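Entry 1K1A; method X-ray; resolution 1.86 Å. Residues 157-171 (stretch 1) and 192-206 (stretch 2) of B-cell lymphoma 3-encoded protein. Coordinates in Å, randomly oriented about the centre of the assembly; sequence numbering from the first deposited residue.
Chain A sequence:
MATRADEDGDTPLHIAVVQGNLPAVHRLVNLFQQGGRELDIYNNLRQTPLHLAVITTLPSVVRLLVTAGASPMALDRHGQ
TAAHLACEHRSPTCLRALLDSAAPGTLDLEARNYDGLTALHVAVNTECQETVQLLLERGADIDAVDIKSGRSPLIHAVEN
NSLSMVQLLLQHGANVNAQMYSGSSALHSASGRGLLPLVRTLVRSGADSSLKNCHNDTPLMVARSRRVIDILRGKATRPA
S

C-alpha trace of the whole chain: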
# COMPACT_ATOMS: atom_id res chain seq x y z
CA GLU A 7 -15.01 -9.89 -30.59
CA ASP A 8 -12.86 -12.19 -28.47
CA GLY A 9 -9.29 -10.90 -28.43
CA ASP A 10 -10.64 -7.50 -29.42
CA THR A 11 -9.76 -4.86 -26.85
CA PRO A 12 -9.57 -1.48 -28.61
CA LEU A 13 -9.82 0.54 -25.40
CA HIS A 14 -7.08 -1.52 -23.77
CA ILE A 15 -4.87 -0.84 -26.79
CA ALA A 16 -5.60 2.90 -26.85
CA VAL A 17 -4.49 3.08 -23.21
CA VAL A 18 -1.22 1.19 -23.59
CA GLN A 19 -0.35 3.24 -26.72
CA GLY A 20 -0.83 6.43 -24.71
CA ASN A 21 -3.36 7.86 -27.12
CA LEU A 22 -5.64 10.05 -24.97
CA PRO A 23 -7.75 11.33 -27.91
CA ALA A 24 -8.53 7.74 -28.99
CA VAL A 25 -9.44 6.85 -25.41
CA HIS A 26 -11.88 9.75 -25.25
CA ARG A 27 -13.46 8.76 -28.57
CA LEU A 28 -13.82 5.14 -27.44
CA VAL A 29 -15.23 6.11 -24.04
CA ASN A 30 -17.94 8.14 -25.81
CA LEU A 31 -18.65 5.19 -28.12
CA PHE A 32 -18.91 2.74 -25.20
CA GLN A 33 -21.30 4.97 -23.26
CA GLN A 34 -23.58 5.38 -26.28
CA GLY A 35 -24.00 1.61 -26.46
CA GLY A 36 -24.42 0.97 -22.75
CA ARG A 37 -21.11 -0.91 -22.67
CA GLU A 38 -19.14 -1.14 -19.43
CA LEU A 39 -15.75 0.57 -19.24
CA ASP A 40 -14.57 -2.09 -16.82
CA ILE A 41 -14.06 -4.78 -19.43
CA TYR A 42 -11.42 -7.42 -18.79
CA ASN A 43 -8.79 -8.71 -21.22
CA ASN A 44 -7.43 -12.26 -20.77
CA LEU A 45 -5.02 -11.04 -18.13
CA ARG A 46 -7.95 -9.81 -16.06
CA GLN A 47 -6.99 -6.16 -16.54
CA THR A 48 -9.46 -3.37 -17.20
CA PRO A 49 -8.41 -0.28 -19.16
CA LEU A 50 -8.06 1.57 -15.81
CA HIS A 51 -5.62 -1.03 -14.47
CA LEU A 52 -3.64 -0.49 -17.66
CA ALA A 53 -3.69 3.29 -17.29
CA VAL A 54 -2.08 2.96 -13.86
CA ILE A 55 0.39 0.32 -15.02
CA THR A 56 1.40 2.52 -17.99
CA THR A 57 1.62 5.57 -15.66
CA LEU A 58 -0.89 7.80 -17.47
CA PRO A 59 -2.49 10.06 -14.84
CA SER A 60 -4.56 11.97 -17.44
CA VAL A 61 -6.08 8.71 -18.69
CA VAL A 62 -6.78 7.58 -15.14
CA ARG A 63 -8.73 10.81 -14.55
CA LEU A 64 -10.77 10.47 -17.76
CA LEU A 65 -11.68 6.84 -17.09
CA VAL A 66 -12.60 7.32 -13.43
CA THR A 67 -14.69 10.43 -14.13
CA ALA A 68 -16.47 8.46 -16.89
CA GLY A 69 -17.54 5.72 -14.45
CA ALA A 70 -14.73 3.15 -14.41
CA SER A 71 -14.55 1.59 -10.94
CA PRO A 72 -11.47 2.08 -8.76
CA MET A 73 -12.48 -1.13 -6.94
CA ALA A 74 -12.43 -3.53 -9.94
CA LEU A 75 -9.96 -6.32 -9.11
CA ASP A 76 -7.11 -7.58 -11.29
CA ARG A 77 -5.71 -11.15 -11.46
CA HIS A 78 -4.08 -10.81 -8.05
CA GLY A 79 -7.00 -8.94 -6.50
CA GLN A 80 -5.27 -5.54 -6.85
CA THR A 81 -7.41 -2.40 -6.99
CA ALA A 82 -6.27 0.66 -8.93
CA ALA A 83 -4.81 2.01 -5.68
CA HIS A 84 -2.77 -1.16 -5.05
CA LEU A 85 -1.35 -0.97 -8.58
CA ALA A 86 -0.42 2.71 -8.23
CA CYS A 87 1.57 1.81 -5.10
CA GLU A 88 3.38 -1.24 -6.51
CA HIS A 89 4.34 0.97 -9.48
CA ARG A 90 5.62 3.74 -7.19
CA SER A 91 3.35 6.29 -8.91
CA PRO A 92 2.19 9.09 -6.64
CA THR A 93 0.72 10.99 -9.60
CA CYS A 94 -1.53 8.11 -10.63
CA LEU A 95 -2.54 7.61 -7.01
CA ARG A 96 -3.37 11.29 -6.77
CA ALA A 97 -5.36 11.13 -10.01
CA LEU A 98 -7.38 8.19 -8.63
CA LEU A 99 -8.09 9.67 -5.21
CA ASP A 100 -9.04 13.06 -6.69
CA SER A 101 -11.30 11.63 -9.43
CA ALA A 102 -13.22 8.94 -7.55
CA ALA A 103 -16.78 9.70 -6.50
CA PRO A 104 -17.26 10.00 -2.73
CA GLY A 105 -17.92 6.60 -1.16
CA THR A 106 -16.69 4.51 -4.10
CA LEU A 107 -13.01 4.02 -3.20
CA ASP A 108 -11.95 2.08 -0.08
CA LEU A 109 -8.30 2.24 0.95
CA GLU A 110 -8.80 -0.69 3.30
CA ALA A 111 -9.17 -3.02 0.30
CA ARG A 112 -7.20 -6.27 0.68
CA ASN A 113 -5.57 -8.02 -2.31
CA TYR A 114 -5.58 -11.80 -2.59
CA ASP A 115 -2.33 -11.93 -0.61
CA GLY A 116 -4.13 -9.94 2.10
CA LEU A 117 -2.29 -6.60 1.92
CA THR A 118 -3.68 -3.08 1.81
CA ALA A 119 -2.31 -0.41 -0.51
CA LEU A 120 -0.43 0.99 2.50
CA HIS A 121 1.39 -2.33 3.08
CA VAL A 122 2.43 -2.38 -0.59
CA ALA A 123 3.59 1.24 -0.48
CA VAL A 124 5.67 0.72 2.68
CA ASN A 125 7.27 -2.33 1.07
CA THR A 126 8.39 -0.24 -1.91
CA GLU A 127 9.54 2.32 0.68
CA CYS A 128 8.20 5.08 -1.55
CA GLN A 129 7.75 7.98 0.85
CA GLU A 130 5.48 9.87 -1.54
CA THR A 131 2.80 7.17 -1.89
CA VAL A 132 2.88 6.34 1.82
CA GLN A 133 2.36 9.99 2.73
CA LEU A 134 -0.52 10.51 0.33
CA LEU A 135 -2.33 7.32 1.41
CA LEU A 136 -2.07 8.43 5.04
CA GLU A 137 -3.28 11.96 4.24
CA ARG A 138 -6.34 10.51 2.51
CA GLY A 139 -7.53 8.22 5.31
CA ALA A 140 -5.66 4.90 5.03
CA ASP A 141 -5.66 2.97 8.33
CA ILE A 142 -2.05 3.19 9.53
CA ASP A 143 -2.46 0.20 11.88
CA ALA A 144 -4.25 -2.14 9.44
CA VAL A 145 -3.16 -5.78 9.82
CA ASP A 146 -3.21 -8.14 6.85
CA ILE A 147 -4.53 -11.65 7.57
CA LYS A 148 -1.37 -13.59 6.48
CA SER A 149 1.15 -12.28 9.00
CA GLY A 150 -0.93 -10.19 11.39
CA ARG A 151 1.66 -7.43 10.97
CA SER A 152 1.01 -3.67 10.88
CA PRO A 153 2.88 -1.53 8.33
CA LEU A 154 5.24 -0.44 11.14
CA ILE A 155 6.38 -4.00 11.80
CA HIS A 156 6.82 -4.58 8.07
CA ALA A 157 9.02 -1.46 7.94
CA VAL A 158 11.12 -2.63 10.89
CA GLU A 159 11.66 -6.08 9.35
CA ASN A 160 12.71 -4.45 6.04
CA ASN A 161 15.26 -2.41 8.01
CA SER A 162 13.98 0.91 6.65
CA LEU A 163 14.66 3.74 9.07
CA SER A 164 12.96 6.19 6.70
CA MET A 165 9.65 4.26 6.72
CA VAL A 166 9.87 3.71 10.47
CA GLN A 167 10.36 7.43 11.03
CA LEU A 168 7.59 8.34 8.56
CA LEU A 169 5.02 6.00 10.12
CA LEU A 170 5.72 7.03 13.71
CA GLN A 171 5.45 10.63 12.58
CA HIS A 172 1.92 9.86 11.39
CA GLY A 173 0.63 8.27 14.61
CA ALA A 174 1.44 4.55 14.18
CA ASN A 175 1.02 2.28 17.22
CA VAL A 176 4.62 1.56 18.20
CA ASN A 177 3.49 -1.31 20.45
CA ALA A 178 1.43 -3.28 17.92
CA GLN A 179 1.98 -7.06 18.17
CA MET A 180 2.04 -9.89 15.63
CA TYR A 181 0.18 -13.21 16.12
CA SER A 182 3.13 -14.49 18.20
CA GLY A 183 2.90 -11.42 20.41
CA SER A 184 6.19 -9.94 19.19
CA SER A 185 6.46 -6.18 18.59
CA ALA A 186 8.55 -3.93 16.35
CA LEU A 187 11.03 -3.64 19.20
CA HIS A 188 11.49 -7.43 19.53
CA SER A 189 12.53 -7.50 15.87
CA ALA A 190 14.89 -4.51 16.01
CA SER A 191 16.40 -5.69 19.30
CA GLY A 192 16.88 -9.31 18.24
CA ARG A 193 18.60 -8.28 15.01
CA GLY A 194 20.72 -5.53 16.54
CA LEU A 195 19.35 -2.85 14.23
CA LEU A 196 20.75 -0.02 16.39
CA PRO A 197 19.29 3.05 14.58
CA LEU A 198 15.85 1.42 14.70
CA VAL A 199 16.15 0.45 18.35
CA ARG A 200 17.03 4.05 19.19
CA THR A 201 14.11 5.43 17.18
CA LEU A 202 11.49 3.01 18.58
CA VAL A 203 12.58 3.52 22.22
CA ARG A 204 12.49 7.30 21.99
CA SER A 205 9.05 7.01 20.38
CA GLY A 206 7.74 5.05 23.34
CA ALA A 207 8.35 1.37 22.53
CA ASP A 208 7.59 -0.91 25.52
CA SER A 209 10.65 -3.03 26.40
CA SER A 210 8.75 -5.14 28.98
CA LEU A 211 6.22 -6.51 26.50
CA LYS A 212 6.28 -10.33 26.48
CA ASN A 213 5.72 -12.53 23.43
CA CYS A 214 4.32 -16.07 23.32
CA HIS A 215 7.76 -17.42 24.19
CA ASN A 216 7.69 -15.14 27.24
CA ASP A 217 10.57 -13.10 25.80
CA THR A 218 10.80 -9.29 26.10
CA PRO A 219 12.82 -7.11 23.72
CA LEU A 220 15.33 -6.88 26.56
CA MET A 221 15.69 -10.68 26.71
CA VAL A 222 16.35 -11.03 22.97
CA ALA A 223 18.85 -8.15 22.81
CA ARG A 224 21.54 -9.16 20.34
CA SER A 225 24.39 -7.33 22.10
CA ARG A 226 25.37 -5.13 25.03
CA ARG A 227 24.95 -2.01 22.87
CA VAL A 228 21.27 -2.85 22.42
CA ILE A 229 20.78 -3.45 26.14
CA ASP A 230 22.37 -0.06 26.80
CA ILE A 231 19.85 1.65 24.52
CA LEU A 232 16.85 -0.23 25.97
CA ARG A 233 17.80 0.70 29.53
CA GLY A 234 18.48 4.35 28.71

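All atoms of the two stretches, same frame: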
# COMPACT_ATOMS: atom_id res chain seq x y z
N ALA A 157 7.92 -2.41 8.14
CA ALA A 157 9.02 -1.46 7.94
C ALA A 157 10.25 -1.82 8.77
O ALA A 157 11.39 -1.71 8.30
CB ALA A 157 8.56 -0.04 8.28
N VAL A 158 10.02 -2.25 10.01
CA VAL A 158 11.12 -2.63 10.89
C VAL A 158 11.84 -3.88 10.36
O VAL A 158 13.07 -3.94 10.36
CB VAL A 158 10.65 -2.86 12.34
CG1 VAL A 158 11.74 -3.54 13.15
CG2 VAL A 158 10.28 -1.54 12.98
N GLU A 159 11.07 -4.86 9.91
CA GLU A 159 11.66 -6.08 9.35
C GLU A 159 12.45 -5.83 8.06
O GLU A 159 13.46 -6.50 7.79
CB GLU A 159 10.59 -7.15 9.13
CG GLU A 159 9.94 -7.59 10.43
CD GLU A 159 9.00 -8.76 10.26
OE1 GLU A 159 8.40 -8.90 9.17
OE2 GLU A 159 8.86 -9.55 11.22
N ASN A 160 12.02 -4.84 7.27
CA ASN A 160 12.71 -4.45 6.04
C ASN A 160 13.92 -3.56 6.33
O ASN A 160 14.59 -3.10 5.40
CB ASN A 160 11.77 -3.69 5.10
CG ASN A 160 10.57 -4.51 4.66
OD1 ASN A 160 10.56 -5.74 4.74
ND2 ASN A 160 9.53 -3.82 4.18
N ASN A 161 14.17 -3.30 7.61
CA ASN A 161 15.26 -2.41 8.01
C ASN A 161 15.26 -1.07 7.27
O ASN A 161 16.26 -0.66 6.69
CB ASN A 161 16.63 -3.11 7.88
CG ASN A 161 17.76 -2.29 8.48
OD1 ASN A 161 17.57 -1.60 9.48
ND2 ASN A 161 18.94 -2.35 7.86
N SER A 162 14.10 -0.40 7.28
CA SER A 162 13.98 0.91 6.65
C SER A 162 13.72 1.99 7.68
O SER A 162 12.57 2.22 8.09
CB SER A 162 12.86 0.92 5.61
OG SER A 162 12.74 2.22 5.04
N LEU A 163 14.78 2.66 8.10
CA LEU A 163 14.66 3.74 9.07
C LEU A 163 13.77 4.88 8.56
O LEU A 163 13.06 5.50 9.34
CB LEU A 163 16.05 4.28 9.43
CG LEU A 163 16.08 5.37 10.49
CD1 LEU A 163 15.43 4.90 11.79
CD2 LEU A 163 17.51 5.83 10.74
N SER A 164 13.82 5.16 7.27
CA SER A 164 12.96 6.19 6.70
C SER A 164 11.47 5.86 6.93
O SER A 164 10.72 6.69 7.43
CB SER A 164 13.25 6.38 5.20
OG SER A 164 14.55 6.93 5.02
N MET A 165 11.06 4.65 6.56
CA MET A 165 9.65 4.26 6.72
C MET A 165 9.23 4.22 8.19
O MET A 165 8.11 4.60 8.54
CB MET A 165 9.36 2.90 6.07
CG MET A 165 9.31 2.92 4.55
SD MET A 165 8.05 4.06 3.88
CE MET A 165 9.05 5.39 3.40
N VAL A 166 10.13 3.75 9.05
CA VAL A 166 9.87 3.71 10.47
C VAL A 166 9.64 5.12 10.99
O VAL A 166 8.67 5.38 11.68
CB VAL A 166 11.01 3.01 11.26
CG1 VAL A 166 10.88 3.27 12.75
CG2 VAL A 166 11.00 1.48 10.97
N GLN A 167 10.52 6.05 10.61
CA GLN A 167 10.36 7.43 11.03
C GLN A 167 9.08 8.07 10.47
O GLN A 167 8.36 8.77 11.18
CB GLN A 167 11.61 8.25 10.65
CG GLN A 167 12.83 7.91 11.53
CD GLN A 167 14.08 8.72 11.19
OE1 GLN A 167 14.16 9.35 10.13
NE2 GLN A 167 15.07 8.68 12.09
N LEU A 168 8.77 7.78 9.21
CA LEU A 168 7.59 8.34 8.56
C LEU A 168 6.30 7.85 9.21
O LEU A 168 5.39 8.64 9.46
CB LEU A 168 7.61 8.01 7.05
CG LEU A 168 6.51 8.65 6.20
CD1 LEU A 168 6.45 10.17 6.42
CD2 LEU A 168 6.71 8.32 4.72
N LEU A 169 6.22 6.56 9.50
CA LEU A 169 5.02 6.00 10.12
C LEU A 169 4.78 6.48 11.55
O LEU A 169 3.65 6.78 11.93
CB LEU A 169 5.03 4.46 10.06
CG LEU A 169 4.87 3.85 8.66
CD1 LEU A 169 5.36 2.41 8.64
CD2 LEU A 169 3.42 3.91 8.20
N LEU A 170 5.85 6.57 12.34
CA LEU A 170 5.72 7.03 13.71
C LEU A 170 5.29 8.48 13.73
O LEU A 170 4.49 8.90 14.57
CB LEU A 170 7.04 6.84 14.48
CG LEU A 170 7.43 5.38 14.76
CD1 LEU A 170 8.85 5.30 15.30
CD2 LEU A 170 6.45 4.69 15.70
N GLN A 171 5.80 9.24 12.77
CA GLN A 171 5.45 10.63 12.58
C GLN A 171 3.95 10.79 12.35
O GLN A 171 3.34 11.79 12.75
CB GLN A 171 6.22 11.11 11.35
CG GLN A 171 6.39 12.57 11.19
CD GLN A 171 7.41 12.89 10.11
OE1 GLN A 171 7.04 13.34 9.03
NE2 GLN A 171 8.68 12.66 10.41
N GLY A 192 16.34 -7.99 18.54
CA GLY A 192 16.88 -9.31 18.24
C GLY A 192 17.86 -9.33 17.08
O GLY A 192 18.73 -10.20 17.00
N ARG A 193 17.74 -8.35 16.19
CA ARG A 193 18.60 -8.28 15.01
C ARG A 193 19.71 -7.26 15.16
O ARG A 193 20.54 -7.10 14.26
CB ARG A 193 17.78 -7.97 13.77
CG ARG A 193 16.84 -9.08 13.36
CD ARG A 193 15.86 -8.67 12.27
NE ARG A 193 16.53 -8.04 11.13
CZ ARG A 193 15.90 -7.65 10.02
NH1 ARG A 193 14.59 -7.83 9.90
NH2 ARG A 193 16.58 -7.09 9.03
N GLY A 194 19.71 -6.54 16.28
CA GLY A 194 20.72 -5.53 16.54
C GLY A 194 20.70 -4.37 15.57
O GLY A 194 21.75 -3.82 15.23
N LEU A 195 19.51 -4.00 15.11
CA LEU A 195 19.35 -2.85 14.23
C LEU A 195 19.37 -1.58 15.09
O LEU A 195 18.32 -1.01 15.38
CB LEU A 195 18.03 -2.95 13.46
CG LEU A 195 17.99 -3.81 12.19
CD1 LEU A 195 18.99 -4.95 12.25
CD2 LEU A 195 16.58 -4.33 11.93
N LEU A 196 20.57 -1.15 15.47
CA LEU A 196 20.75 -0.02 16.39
C LEU A 196 19.94 1.27 16.11
O LEU A 196 19.28 1.77 17.00
CB LEU A 196 22.24 0.31 16.58
CG LEU A 196 23.14 -0.85 17.04
CD1 LEU A 196 24.50 -0.33 17.43
CD2 LEU A 196 22.51 -1.64 18.19
N PRO A 197 20.03 1.82 14.90
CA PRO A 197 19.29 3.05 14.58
C PRO A 197 17.79 2.88 14.82
O PRO A 197 17.13 3.81 15.29
CB PRO A 197 19.58 3.27 13.10
CG PRO A 197 20.88 2.55 12.87
CD PRO A 197 20.83 1.35 13.76
N LEU A 198 17.27 1.70 14.50
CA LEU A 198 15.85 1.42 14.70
C LEU A 198 15.51 1.26 16.18
O LEU A 198 14.46 1.72 16.63
CB LEU A 198 15.41 0.18 13.91
CG LEU A 198 14.96 0.45 12.47
CD1 LEU A 198 16.09 1.03 11.64
CD2 LEU A 198 14.40 -0.81 11.81
N VAL A 199 16.38 0.61 16.93
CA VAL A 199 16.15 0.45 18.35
C VAL A 199 16.07 1.83 19.00
O VAL A 199 15.15 2.11 19.77
CB VAL A 199 17.26 -0.40 19.04
CG1 VAL A 199 16.99 -0.53 20.53
CG2 VAL A 199 17.33 -1.79 18.40
N ARG A 200 17.00 2.70 18.64
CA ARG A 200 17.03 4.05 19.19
C ARG A 200 15.74 4.81 18.88
O ARG A 200 15.17 5.46 19.76
CB ARG A 200 18.22 4.85 18.66
CG ARG A 200 19.57 4.48 19.28
CD ARG A 200 20.76 5.20 18.65
NE ARG A 200 22.03 4.65 19.11
CZ ARG A 200 22.92 4.06 18.31
NH1 ARG A 200 22.70 3.96 17.00
NH2 ARG A 200 24.04 3.57 18.83
N THR A 201 15.31 4.73 17.62
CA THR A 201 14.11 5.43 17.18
C THR A 201 12.84 4.92 17.88
O THR A 201 12.04 5.71 18.39
CB THR A 201 13.97 5.35 15.65
OG1 THR A 201 14.87 6.28 15.04
CG2 THR A 201 12.60 5.84 15.20
N LEU A 202 12.65 3.60 17.91
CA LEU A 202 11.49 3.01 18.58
C LEU A 202 11.43 3.35 20.08
O LEU A 202 10.37 3.67 20.60
CB LEU A 202 11.46 1.49 18.38
CG LEU A 202 11.31 0.98 16.94
CD1 LEU A 202 11.62 -0.52 16.85
CD2 LEU A 202 9.91 1.28 16.39
N VAL A 203 12.55 3.25 20.78
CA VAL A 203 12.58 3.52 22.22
C VAL A 203 12.23 4.97 22.53
O VAL A 203 11.45 5.26 23.44
CB VAL A 203 13.96 3.18 22.86
CG1 VAL A 203 14.04 3.71 24.29
CG2 VAL A 203 14.21 1.68 22.83
N ARG A 204 12.78 5.89 21.76
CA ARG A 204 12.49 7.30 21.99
C ARG A 204 11.04 7.61 21.66
O ARG A 204 10.48 8.56 22.19
CB ARG A 204 13.40 8.18 21.16
CG ARG A 204 14.80 8.29 21.70
CD ARG A 204 15.60 9.36 21.04
NE ARG A 204 16.93 9.48 21.61
CZ ARG A 204 17.87 10.26 21.12
NH1 ARG A 204 17.63 10.98 20.04
NH2 ARG A 204 19.06 10.32 21.71
N SER A 205 10.44 6.80 20.79
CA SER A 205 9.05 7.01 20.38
C SER A 205 8.08 6.29 21.29
O SER A 205 6.87 6.25 21.00
CB SER A 205 8.85 6.57 18.94
OG SER A 205 9.63 7.36 18.07
N GLY A 206 8.59 5.68 22.35
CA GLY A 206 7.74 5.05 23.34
C GLY A 206 7.60 3.54 23.32
O GLY A 206 6.73 3.00 24.00

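How do the two backbones lie against each other? Each stretch carries the end of one helix, a tight turn and a second helix. Helices 163-171 and 196-204 run nearly parallel, 7° apart, with axes 10.4 Å apart at their closest. Both turns are Schellman motifs, at Asn 161 and Gly 194, each with positive phi.

What fills the space between the stretches? Mostly aliphatic carbon. Leu 198, which gives up the most surface, packs its CD2 4.0 Å from Val 158 CG1 and 4.2 Å from Val 166 CG2, while its CD1 lies 3.9 Å from Leu 163 CB. One turn further along, Leu 202 CD2 lies 4.3 Å from Leu 170 CD1.

How does a threonine fit here? Thr 201 is a knob in a hole formed by Leu 163, Val 166, Gln 167 and Leu 170. Its CG2 meets Val 166 CG1 at 3.9 Å, and its OG1 makes a weak bond to Pro 197 O.

Where is the polar link? Arg 193 NH1 donates to Glu 159 O at 2.7 Å, meeting it near the guanidinium plane; Arg 193 NH2 adds a weak bond to Glu 159 O at 3.4 Å. The acceptor is a backbone carbonyl at a helix end, so the cationic side chain ties that end to Arg 193, just ahead of the Gly 194 turn.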